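Local coordinates for protein uncharacterized conserved (Bdellovibrio bacteriovorus, PDB 7O21) that probably acts as a peptidoglycan L,D-carboxypeptidase of the YkuD family, editing the cell wall in a way linked to the curved shape of this predatory bacterium, at residues A[186-189]-A[190-193]; A[199-202]-A[203-207]; A[211-214]-A[215-219]; A[284-288]-A[289-293]. All blocks are in the same frame, centred on the assembly; numbering follows the deposited sequence.

Contact 1 (A[186-189]-A[190-193]); sequences EHDK and RRQD
E186 and R190, one helical turn apart, form an i to i+4 salt bridge through a single nitrogen. The carboxylate and guanidinium planes stand almost perpendicular, at 87°, so they do not meet in a flat, two-bond pairing. Instead OE2 of E186 meets NE of R190 at 2.9 Å, at the edge of the guanidinium and in its plane, offering the lone pair directed away from its other oxygen. R190 gets there with CG beside its backbone N (chi1 -63°) and an extended chain, while E186 bends at chi2, which brings OE2 to that edge.

K189 and D193 repeat the spacing with a different approach. The lysine chain kinks twice, which brings NZ to 2.8 Å from OD2 of D193 on its syn lone pair, with a weaker second bond from NZ to OD1 of D193. That OD1 also pairs with R196, so the aspartate is shared between two cations.

The third pair, D188 with R191, is less certain because D188 has two conformers; in one, OD1 lies 2.8 Å from R191 NH2 at the guanidinium edge. R191 also bonds Q32 through NH1. H187 points away from these pairs and bonds the carbonyl of L30. The two i to i+4 pairs lie close together on one side of the helix, D188-R191 on another, and within the first two each cation probably offsets its carboxylate's charge.

Contact 2 (A[199-202]-A[203-207]); sequences ESWR and QAWEN
R202 links E206 and E199 in a salt-bridge network, its side chain running beside that of E206. NH1 of R202 lies 3.2 Å from OE1 of E206, a weak bond within a salt bridge, and a water bridges the two, accepting from R202 NH2 and donating to E206 OE1 at 2.6 Å. The grip on E199 is firmer: NE of R202 reaches OE1 of E199 at 2.9 Å and NH2 reaches OE2 at 2.8 Å, a side-on two-nitrogen clasp made possible by the bend in the arginine chain (chi3 62°). NH1 of R202 also bonds the carbonyl of V247, and OE2 of E206 its amide.

Backbone bonding is plain alpha-helical, from the amides of Q203, A204, W205 and E206 to carbonyls four residues back.

The aromatic part belongs to W201 and W205, whose indoles point the same way with their six-membered rings inclined at 47°, CZ2 of W201 coming 3.8 Å from CE3 of W205. NE1 of W201 is bonded to Y217.

The turn is thus amphipathic: its tryptophans are buried, and the guanidinium sits between two carboxylates whose like charges it probably offsets, while the strand backbone at V247 holds R202 and E206 together.

Contact 3 (A[211-214]-A[215-219]); sequences EKYQ and TFYDE. With EDO (1,2-ethanediol), chain L.
T215 meets K212 through both its hydroxyl and its amide. OG1 approaches the K212 carbonyl oxygen to 2.6 Å in the carbonyl plane, whereas N of T215 comes to the same K212 O at 3.0 Å from well above that plane, so one acceptor holds two donors. The hydroxyl gets there because OG1 lies between the backbone N and the carbonyl carbon (chi1 65°), leaving CG2 to rest on the carbonyl of E211.

F216 follows with its amide bonded to Y213 O, and the edge of its ring is turned to that same oxygen. CD2 of F216 also lies 3.4 Å from K212 O. Beyond these segments the ring meets W201 and F197 edge-to-face.

At Y217 the amide bonds Q214 O, 3.1 Å away, which completes a type I turn from Q214 to Y217. The phenol then crosses the ring of Y213: CE1 of Y217 stands 3.5 Å above the Y213 plane, toward the rim, with the two planes at 44°. The hydroxyls have partners beyond the pair, W231 for Y213, and E296 and W201 for Y217.

The side chain of D218 leads away from 211-214, its OD1 accepting from an ethanediol probably left from crystallisation, while OD2 accepts from the amide of G220. Successive i to i+3 bonds and a type I turn carry the chain from helix 210-214 into the weakly bonded strand 217-218 of the NTF2-like domain.

Contact 4 (A[284-288]-A[289-293]); sequences ALKSG and DTYKI
K286 and Y291 lie side by side on this hairpin, the lysine chain running along the phenol. CG of K286 comes 3.4 Å from CE2 of Y291, and NZ of K286 reaches OH of Y291 at 3.1 Å, although the placement of that hydroxyl is less sure. K286 gains this course with CG beside its backbone N (chi1 -78°) and a bend at chi4. In the sheet face shared by S287 and K292, CB of S287 packs 3.6 Å from CG of K292, whose NZ bonds the carbonyl of T215.

What holds these pairs is the backbone. L285 and K292 form a hydrogen-bonded antiparallel pair, with K292 N to L285 O at 2.9 Å, and S287 and T290 form the next, closing a type II' turn with G288 and D289 at its corners. G288 takes a positive phi (57°), as the first corner of a II' turn does. A water donates to G288 O and T290 O and weakly contacts K286 NZ.

Farther out, the hairpin joins strands 275-287 and 290-300 of an antiparallel sheet. Strand 260-270 pairs with the first of these, Y291 and I293 pack on helix 184-206, L285 touches helix 121-126, and I293 shares backbone bonds with F216 and D218.

How the contacts relate
Each contact joins neighbouring segments of one continuous run, so the only loops closed are local: helical turns in contacts 1 and 2, a helix-to-strand turn in contact 3 and a hairpin in contact 4. They follow in series, and none nests within or crosses another. Contacts 1 and 2 share helix 184-206, their centres about 20 Å apart and not touching. Past that helix the chain doubles back, and contacts 2 and 3 meet where S200 packs against F216 and K212. Contact 3 in turn meets contact 4 along the edge strand 290-300, and I293 of that strand also packs on W201. The last three thus tie helices to sheet within the NTF2-like domain.

Contact 1 (A[186-189]-A[190-193])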
loop_
_atom_site.group_PDB
_atom_site.type_symbol
_atom_site.label_atom_id
_atom_site.label_comp_id
_atom_site.label_asym_id
_atom_site.label_seq_id
_atom_site.Cartn_x
_atom_site.Cartn_y
_atom_site.Cartn_z
ATOM N N GLU A 186 30.615 16.306 -13.416
ATOM C CA GLU A 186 30.532 14.923 -12.971
ATOM C C GLU A 186 29.079 14.482 -12.858
ATOM O O GLU A 186 28.730 13.361 -13.247
ATOM C CB GLU A 186 31.226 14.775 -11.618
ATOM C CG GLU A 186 31.218 13.377 -11.045
ATOM C CD GLU A 186 31.818 12.346 -11.982
ATOM O OE1 GLU A 186 32.643 12.713 -12.849
ATOM O OE2 GLU A 186 31.462 11.159 -11.845
ATOM N N HIS A 187 28.213 15.363 -12.344
ATOM C CA HIS A 187 26.795 15.028 -12.195
ATOM C C HIS A 187 26.163 14.740 -13.546
ATOM O O HIS A 187 25.447 13.742 -13.713
ATOM C CB HIS A 187 26.046 16.170 -11.507
ATOM C CG HIS A 187 24.712 15.767 -10.965
ATOM N ND1 HIS A 187 23.548 15.863 -11.697
ATOM C CD2 HIS A 187 24.364 15.256 -9.761
ATOM C CE1 HIS A 187 22.537 15.433 -10.963
ATOM N NE2 HIS A 187 23.006 15.048 -9.790
ATOM N N ASP A 188 26.416 15.602 -14.532
ATOM C CA ASP A 188 25.843 15.388 -15.855
ATOM C C ASP A 188 26.381 14.115 -16.491
ATOM O O ASP A 188 25.649 13.406 -17.194
ATOM C CB ASP A 188 26.097 16.586 -16.765
ATOM C CG ASP A 188 25.378 16.457 -18.085
ATOM O OD1 ASP A 188 24.134 16.559 -18.090
ATOM O OD2 ASP A 188 26.050 16.229 -19.113
ATOM N N LYS A 189 27.657 13.807 -16.261
ATOM C CA LYS A 189 28.216 12.572 -16.792
ATOM C C LYS A 189 27.480 11.369 -16.223
ATOM O O LYS A 189 27.071 10.470 -16.963
ATOM C CB LYS A 189 29.715 12.507 -16.487
ATOM C CG LYS A 189 30.426 11.310 -17.097
ATOM C CD LYS A 189 30.578 10.185 -16.087
ATOM C CE LYS A 189 31.326 8.994 -16.684
ATOM N NZ LYS A 189 30.810 8.600 -18.031
ATOM N N ARG A 190 27.291 11.349 -14.902
ATOM C CA ARG A 190 26.555 10.260 -14.265
ATOM C C ARG A 190 25.122 10.184 -14.766
ATOM O O ARG A 190 24.603 9.086 -15.012
ATOM C CB ARG A 190 26.582 10.432 -12.749
ATOM C CG ARG A 190 27.978 10.365 -12.170
ATOM C CD ARG A 190 27.942 10.245 -10.668
ATOM N NE ARG A 190 29.282 10.327 -10.104
ATOM C CZ ARG A 190 29.606 9.889 -8.894
ATOM N NH1 ARG A 190 28.684 9.328 -8.118
ATOM N NH2 ARG A 190 30.851 10.014 -8.462
ATOM N N ARG A 191 24.461 11.335 -14.911
ATOM C CA ARG A 191 23.095 11.334 -15.425
ATOM C C ARG A 191 23.037 10.730 -16.822
ATOM O O ARG A 191 22.173 9.897 -17.112
ATOM C CB ARG A 191 22.523 12.754 -15.414
ATOM C CG ARG A 191 21.053 12.839 -15.821
ATOM C CD ARG A 191 20.585 14.280 -16.058
ATOM N NE ARG A 191 21.351 14.945 -17.112
ATOM C CZ ARG A 191 21.194 14.710 -18.411
ATOM N NH1 ARG A 191 20.288 13.831 -18.826
ATOM N NH2 ARG A 191 21.941 15.354 -19.296
ATOM N N GLN A 192 23.964 11.123 -17.703
ATOM C CA GLN A 192 23.974 10.575 -19.059
ATOM C C GLN A 192 24.259 9.082 -19.045
ATOM O O GLN A 192 23.685 8.330 -19.842
ATOM C CB GLN A 192 25.020 11.297 -19.906
ATOM C CG GLN A 192 24.715 12.752 -20.174
ATOM C CD GLN A 192 25.839 13.437 -20.929
ATOM O OE1 GLN A 192 26.834 12.806 -21.299
ATOM N NE2 GLN A 192 25.694 14.737 -21.149
ATOM N N ASP A 193 25.156 8.635 -18.164
ATOM C CA ASP A 193 25.467 7.213 -18.077
ATOM C C ASP A 193 24.211 6.413 -17.768
ATOM O O ASP A 193 23.929 5.394 -18.408
ATOM C CB ASP A 193 26.521 6.975 -16.998
ATOM C CG ASP A 193 27.918 7.346 -17.448
ATOM O OD1 ASP A 193 28.121 7.591 -18.658
ATOM O OD2 ASP A 193 28.806 7.382 -16.577
#

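Contact 2 (A[199-202]-A[203-207])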
loop_
_atom_site.group_PDB
_atom_site.type_symbol
_atom_site.label_atom_id
_atom_site.label_comp_id
_atom_site.label_asym_id
_atom_site.label_seq_id
_atom_site.Cartn_x
_atom_site.Cartn_y
_atom_site.Cartn_z
ATOM N N GLU A 199 17.969 3.879 -21.846
ATOM C CA GLU A 199 17.648 3.874 -23.271
ATOM C C GLU A 199 18.013 2.542 -23.909
ATOM O O GLU A 199 17.309 2.061 -24.809
ATOM C CB GLU A 199 18.341 5.041 -23.977
ATOM C CG GLU A 199 18.321 4.963 -25.497
ATOM C CD GLU A 199 16.930 5.116 -26.088
ATOM O OE1 GLU A 199 15.991 5.496 -25.354
ATOM O OE2 GLU A 199 16.787 4.856 -27.300
ATOM N N SER A 200 19.117 1.940 -23.474
ATOM C CA SER A 200 19.497 0.624 -23.970
ATOM C C SER A 200 18.428 -0.417 -23.649
ATOM O O SER A 200 18.098 -1.261 -24.495
ATOM C CB SER A 200 20.855 0.232 -23.389
ATOM O OG SER A 200 21.363 -0.946 -24.001
ATOM N N TRP A 201 17.902 -0.385 -22.421
ATOM C CA TRP A 201 16.810 -1.270 -22.034
ATOM C C TRP A 201 15.579 -0.988 -22.879
ATOM O O TRP A 201 14.978 -1.909 -23.446
ATOM C CB TRP A 201 16.529 -1.079 -20.541
ATOM C CG TRP A 201 15.223 -1.658 -20.058
ATOM C CD1 TRP A 201 14.976 -2.954 -19.736
ATOM C CD2 TRP A 201 14.019 -0.934 -19.779
ATOM N NE1 TRP A 201 13.666 -3.099 -19.317
ATOM C CE2 TRP A 201 13.067 -1.870 -19.316
ATOM C CE3 TRP A 201 13.649 0.411 -19.883
ATOM C CZ2 TRP A 201 11.763 -1.505 -18.971
ATOM C CZ3 TRP A 201 12.356 0.774 -19.539
ATOM C CH2 TRP A 201 11.428 -0.179 -19.087
ATOM N N ARG A 202 15.207 0.291 -23.003
ATOM C CA ARG A 202 14.029 0.639 -23.800
ATOM C C ARG A 202 14.167 0.146 -25.235
ATOM O O ARG A 202 13.225 -0.421 -25.802
ATOM C CB ARG A 202 13.788 2.156 -23.785
ATOM C CG ARG A 202 12.443 2.570 -24.409
ATOM C CD ARG A 202 12.442 4.001 -24.886
ATOM N NE ARG A 202 13.441 4.220 -25.928
ATOM C CZ ARG A 202 13.262 3.898 -27.205
ATOM N NH1 ARG A 202 12.119 3.350 -27.601
ATOM N NH2 ARG A 202 14.224 4.130 -28.087
ATOM N N GLN A 203 15.333 0.376 -25.845
ATOM C CA GLN A 203 15.542 -0.050 -27.227
ATOM C C GLN A 203 15.472 -1.565 -27.360
ATOM O O GLN A 203 14.885 -2.080 -28.322
ATOM C CB GLN A 203 16.884 0.470 -27.750
ATOM C CG GLN A 203 16.884 1.935 -28.162
ATOM C CD GLN A 203 18.262 2.418 -28.606
ATOM O OE1 GLN A 203 19.192 1.626 -28.762
ATOM N NE2 GLN A 203 18.397 3.724 -28.802
ATOM N N ALA A 204 16.054 -2.302 -26.404
ATOM C CA ALA A 204 16.026 -3.761 -26.485
ATOM C C ALA A 204 14.600 -4.282 -26.387
ATOM O O ALA A 204 14.196 -5.180 -27.141
ATOM C CB ALA A 204 16.901 -4.380 -25.396
ATOM N N TRP A 205 13.817 -3.718 -25.475
ATOM C CA TRP A 205 12.413 -4.084 -25.372
ATOM C C TRP A 205 11.674 -3.746 -26.665
ATOM O O TRP A 205 10.990 -4.602 -27.246
ATOM C CB TRP A 205 11.817 -3.348 -24.167
ATOM C CG TRP A 205 10.395 -3.689 -23.865
ATOM C CD1 TRP A 205 9.652 -4.698 -24.412
ATOM C CD2 TRP A 205 9.537 -3.016 -22.938
ATOM N NE1 TRP A 205 8.380 -4.691 -23.888
ATOM C CE2 TRP A 205 8.285 -3.669 -22.977
ATOM C CE3 TRP A 205 9.701 -1.919 -22.083
ATOM C CZ2 TRP A 205 7.206 -3.261 -22.193
ATOM C CZ3 TRP A 205 8.624 -1.519 -21.305
ATOM C CH2 TRP A 205 7.395 -2.192 -21.365
ATOM N N GLU A 206 11.816 -2.504 -27.145
ATOM C CA GLU A 206 11.102 -2.082 -28.348
ATOM C C GLU A 206 11.477 -2.923 -29.565
ATOM O O GLU A 206 10.610 -3.263 -30.383
ATOM C CB GLU A 206 11.343 -0.596 -28.613
ATOM C CG GLU A 206 10.585 -0.063 -29.821
ATOM C CD GLU A 206 10.720 1.442 -29.950
ATOM O OE1 GLU A 206 11.761 1.897 -30.471
ATOM O OE2 GLU A 206 9.807 2.170 -29.511
ATOM N N ASN A 207 12.766 -3.236 -29.722
ATOM C CA ASN A 207 13.202 -4.126 -30.794
ATOM C C ASN A 207 12.760 -5.556 -30.561
ATOM O O ASN A 207 12.927 -6.392 -31.453
ATOM C CB ASN A 207 14.729 -4.112 -30.876
ATOM C CG ASN A 207 15.270 -2.880 -31.551
ATOM O OD1 ASN A 207 14.611 -2.273 -32.401
ATOM N ND2 ASN A 207 16.493 -2.505 -31.187
HETATM O O HOH W 1 13.145 4.122 -30.847
#

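Contact 3 (A[211-214]-A[215-219])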
loop_
_atom_site.group_PDB
_atom_site.type_symbol
_atom_site.label_atom_id
_atom_site.label_comp_id
_atom_site.label_asym_id
_atom_site.label_seq_id
_atom_site.Cartn_x
_atom_site.Cartn_y
_atom_site.Cartn_z
ATOM N N GLU A 211 17.242 -11.727 -26.415
ATOM C CA GLU A 211 18.571 -11.983 -25.866
ATOM C C GLU A 211 19.129 -10.742 -25.175
ATOM O O GLU A 211 19.635 -10.819 -24.051
ATOM C CB GLU A 211 19.523 -12.461 -26.961
ATOM C CG GLU A 211 20.934 -12.686 -26.425
ATOM C CD GLU A 211 21.906 -13.169 -27.479
ATOM O OE1 GLU A 211 21.985 -14.394 -27.698
ATOM O OE2 GLU A 211 22.606 -12.322 -28.065
ATOM N N LYS A 212 19.042 -9.587 -25.834
ATOM C CA LYS A 212 19.537 -8.357 -25.227
ATOM C C LYS A 212 18.679 -7.950 -24.034
ATOM O O LYS A 212 19.202 -7.632 -22.958
ATOM C CB LYS A 212 19.601 -7.240 -26.269
ATOM C CG LYS A 212 20.210 -5.940 -25.745
ATOM C CD LYS A 212 21.638 -6.121 -25.296
ATOM C CE LYS A 212 22.251 -4.810 -24.804
ATOM N NZ LYS A 212 22.315 -3.756 -25.856
ATOM N N TYR A 213 17.359 -7.973 -24.203
ATOM C CA TYR A 213 16.455 -7.550 -23.137
ATOM C C TYR A 213 16.688 -8.354 -21.860
ATOM O O TYR A 213 16.704 -7.788 -20.755
ATOM C CB TYR A 213 15.025 -7.708 -23.642
ATOM C CG TYR A 213 13.910 -7.440 -22.664
ATOM C CD1 TYR A 213 13.458 -6.148 -22.430
ATOM C CD2 TYR A 213 13.254 -8.486 -22.035
ATOM C CE1 TYR A 213 12.393 -5.911 -21.570
ATOM C CE2 TYR A 213 12.203 -8.262 -21.184
ATOM C CZ TYR A 213 11.777 -6.973 -20.953
ATOM O OH TYR A 213 10.719 -6.760 -20.112
ATOM N N GLN A 214 16.887 -9.673 -21.990
ATOM C CA GLN A 214 17.078 -10.523 -20.819
ATOM C C GLN A 214 18.278 -10.098 -19.983
ATOM O O GLN A 214 18.266 -10.285 -18.759
ATOM C CB GLN A 214 17.264 -11.983 -21.237
ATOM C CG GLN A 214 15.992 -12.712 -21.602
ATOM C CD GLN A 214 16.255 -14.173 -21.939
ATOM O OE1 GLN A 214 17.391 -14.564 -22.201
ATOM N NE2 GLN A 214 15.203 -14.985 -21.924
ATOM N N THR A 215 19.320 -9.540 -20.611
ATOM C CA THR A 215 20.528 -9.196 -19.866
ATOM C C THR A 215 20.269 -8.122 -18.822
ATOM O O THR A 215 21.102 -7.926 -17.933
ATOM C CB THR A 215 21.671 -8.730 -20.782
ATOM O OG1 THR A 215 21.323 -7.511 -21.441
ATOM C CG2 THR A 215 22.055 -9.805 -21.813
ATOM N N PHE A 216 19.144 -7.416 -18.920
ATOM C CA PHE A 216 18.841 -6.346 -17.975
ATOM C C PHE A 216 18.182 -6.840 -16.694
ATOM O O PHE A 216 17.980 -6.027 -15.782
ATOM C CB PHE A 216 17.937 -5.303 -18.635
ATOM C CG PHE A 216 18.620 -4.491 -19.687
ATOM C CD1 PHE A 216 19.317 -3.348 -19.354
ATOM C CD2 PHE A 216 18.577 -4.879 -21.024
ATOM C CE1 PHE A 216 19.959 -2.596 -20.326
ATOM C CE2 PHE A 216 19.205 -4.128 -21.996
ATOM C CZ PHE A 216 19.903 -2.996 -21.654
ATOM N N TYR A 217 17.856 -8.128 -16.591
ATOM C CA TYR A 217 17.018 -8.660 -15.521
ATOM C C TYR A 217 17.792 -9.623 -14.633
ATOM O O TYR A 217 18.536 -10.480 -15.123
ATOM C CB TYR A 217 15.755 -9.341 -16.082
ATOM C CG TYR A 217 14.812 -8.312 -16.644
ATOM C CD1 TYR A 217 15.016 -7.777 -17.905
ATOM C CD2 TYR A 217 13.766 -7.816 -15.882
ATOM C CE1 TYR A 217 14.180 -6.802 -18.415
ATOM C CE2 TYR A 217 12.926 -6.842 -16.382
ATOM C CZ TYR A 217 13.130 -6.348 -17.646
ATOM O OH TYR A 217 12.316 -5.352 -18.141
ATOM N N ASP A 218 17.604 -9.475 -13.323
ATOM C CA ASP A 218 18.153 -10.427 -12.367
ATOM C C ASP A 218 17.342 -11.716 -12.395
ATOM O O ASP A 218 16.123 -11.699 -12.577
ATOM C CB ASP A 218 18.083 -9.826 -10.964
ATOM C CG ASP A 218 18.803 -10.678 -9.939
ATOM O OD1 ASP A 218 20.028 -10.526 -9.811
ATOM O OD2 ASP A 218 18.148 -11.513 -9.280
ATOM N N GLU A 219 18.019 -12.850 -12.191
ATOM C CA GLU A 219 17.285 -14.108 -12.203
ATOM C C GLU A 219 16.288 -14.219 -11.056
ATOM O O GLU A 219 15.354 -15.022 -11.143
ATOM C CB GLU A 219 18.252 -15.295 -12.259
ATOM C CG GLU A 219 18.823 -15.514 -13.653
ATOM C CD GLU A 219 19.221 -16.954 -13.918
ATOM O OE1 GLU A 219 18.619 -17.573 -14.823
ATOM O OE2 GLU A 219 20.140 -17.459 -13.238
HETATM C C1 EDO L . 22.940 -7.982 -7.787
HETATM O O1 EDO L . 22.425 -8.996 -6.916
HETATM C C2 EDO L . 21.983 -7.768 -8.955
HETATM O O2 EDO L . 22.052 -8.873 -9.864
#

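Contact 4 (A[284-288]-A[289-293])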
loop_
_atom_site.group_PDB
_atom_site.type_symbol
_atom_site.label_atom_id
_atom_site.label_comp_id
_atom_site.label_asym_id
_atom_site.label_seq_id
_atom_site.Cartn_x
_atom_site.Cartn_y
_atom_site.Cartn_z
ATOM N N ALA A 284 16.344 -1.645 -9.521
ATOM C CA ALA A 284 17.505 -2.407 -9.968
ATOM C C ALA A 284 18.594 -2.356 -8.904
ATOM O O ALA A 284 18.611 -1.476 -8.044
ATOM C CB ALA A 284 18.039 -1.924 -11.328
ATOM N N LEU A 285 19.495 -3.338 -8.962
ATOM C CA LEU A 285 20.636 -3.408 -8.057
ATOM C C LEU A 285 21.910 -3.527 -8.871
ATOM O O LEU A 285 21.917 -4.115 -9.959
ATOM C CB LEU A 285 20.536 -4.610 -7.093
ATOM C CG LEU A 285 19.370 -4.576 -6.100
ATOM C CD1 LEU A 285 19.295 -5.898 -5.336
ATOM C CD2 LEU A 285 19.478 -3.375 -5.147
ATOM N N LYS A 286 22.999 -2.986 -8.312
ATOM C CA LYS A 286 24.307 -3.099 -8.944
ATOM C C LYS A 286 24.656 -4.556 -9.214
ATOM O O LYS A 286 24.424 -5.438 -8.383
ATOM C CB LYS A 286 25.377 -2.516 -8.020
ATOM C CG LYS A 286 25.440 -1.008 -8.031
ATOM C CD LYS A 286 26.735 -0.528 -7.366
ATOM C CE LYS A 286 26.883 0.987 -7.460
ATOM N NZ LYS A 286 27.426 1.401 -8.789
ATOM N N SER A 287 25.244 -4.781 -10.384
ATOM C CA SER A 287 25.756 -6.075 -10.816
ATOM C C SER A 287 27.050 -5.780 -11.552
ATOM O O SER A 287 27.014 -5.273 -12.678
ATOM C CB SER A 287 24.768 -6.748 -11.766
ATOM O OG SER A 287 25.252 -8.028 -12.161
ATOM N N GLY A 288 28.179 -6.067 -10.918
ATOM C CA GLY A 288 29.459 -5.734 -11.523
ATOM C C GLY A 288 29.528 -4.249 -11.817
ATOM O O GLY A 288 29.374 -3.409 -10.922
ATOM N N ASP A 289 29.737 -3.899 -13.089
ATOM C CA ASP A 289 29.811 -2.506 -13.513
ATOM C C ASP A 289 28.500 -1.991 -14.095
ATOM O O ASP A 289 28.475 -0.912 -14.694
ATOM C CB ASP A 289 30.975 -2.288 -14.491
ATOM C CG ASP A 289 30.700 -2.849 -15.877
ATOM O OD1 ASP A 289 29.655 -3.501 -16.082
ATOM O OD2 ASP A 289 31.550 -2.644 -16.771
ATOM N N THR A 290 27.409 -2.729 -13.924
ATOM C CA THR A 290 26.129 -2.296 -14.469
ATOM C C THR A 290 25.027 -2.569 -13.450
ATOM O O THR A 290 25.308 -2.607 -12.246
ATOM C CB THR A 290 25.886 -2.972 -15.826
ATOM O OG1 THR A 290 24.679 -2.474 -16.413
ATOM C CG2 THR A 290 25.813 -4.484 -15.680
ATOM N N TYR A 291 23.792 -2.791 -13.918
ATOM C CA TYR A 291 22.634 -2.959 -13.046
ATOM C C TYR A 291 21.749 -4.063 -13.592
ATOM O O TYR A 291 21.683 -4.275 -14.803
ATOM C CB TYR A 291 21.813 -1.650 -12.954
ATOM C CG TYR A 291 22.535 -0.603 -12.164
ATOM C CD1 TYR A 291 23.425 0.258 -12.791
ATOM C CD2 TYR A 291 22.377 -0.509 -10.788
ATOM C CE1 TYR A 291 24.115 1.207 -12.075
ATOM C CE2 TYR A 291 23.075 0.435 -10.065
ATOM C CZ TYR A 291 23.939 1.282 -10.717
ATOM O OH TYR A 291 24.638 2.223 -9.993
ATOM N N LYS A 292 21.070 -4.764 -12.689
ATOM C CA LYS A 292 20.061 -5.746 -13.069
ATOM C C LYS A 292 18.744 -5.450 -12.371
ATOM O O LYS A 292 18.712 -5.215 -11.152
ATOM C CB LYS A 292 20.516 -7.183 -12.795
ATOM C CG LYS A 292 21.740 -7.550 -13.621
ATOM C CD LYS A 292 21.746 -9.007 -14.025
ATOM C CE LYS A 292 22.915 -9.292 -14.948
ATOM N NZ LYS A 292 22.456 -9.799 -16.274
ATOM N N ILE A 293 17.662 -5.483 -13.153
ATOM C CA ILE A 293 16.322 -5.202 -12.655
ATOM C C ILE A 293 15.833 -6.345 -11.775
ATOM O O ILE A 293 15.858 -7.518 -12.176
ATOM C CB ILE A 293 15.375 -4.953 -13.839
ATOM C CG1 ILE A 293 15.819 -3.728 -14.654
ATOM C CG2 ILE A 293 13.955 -4.808 -13.364
ATOM C CD1 ILE A 293 15.075 -3.594 -15.989
HETATM O O HOH W 2 27.324 -1.095 -11.000
#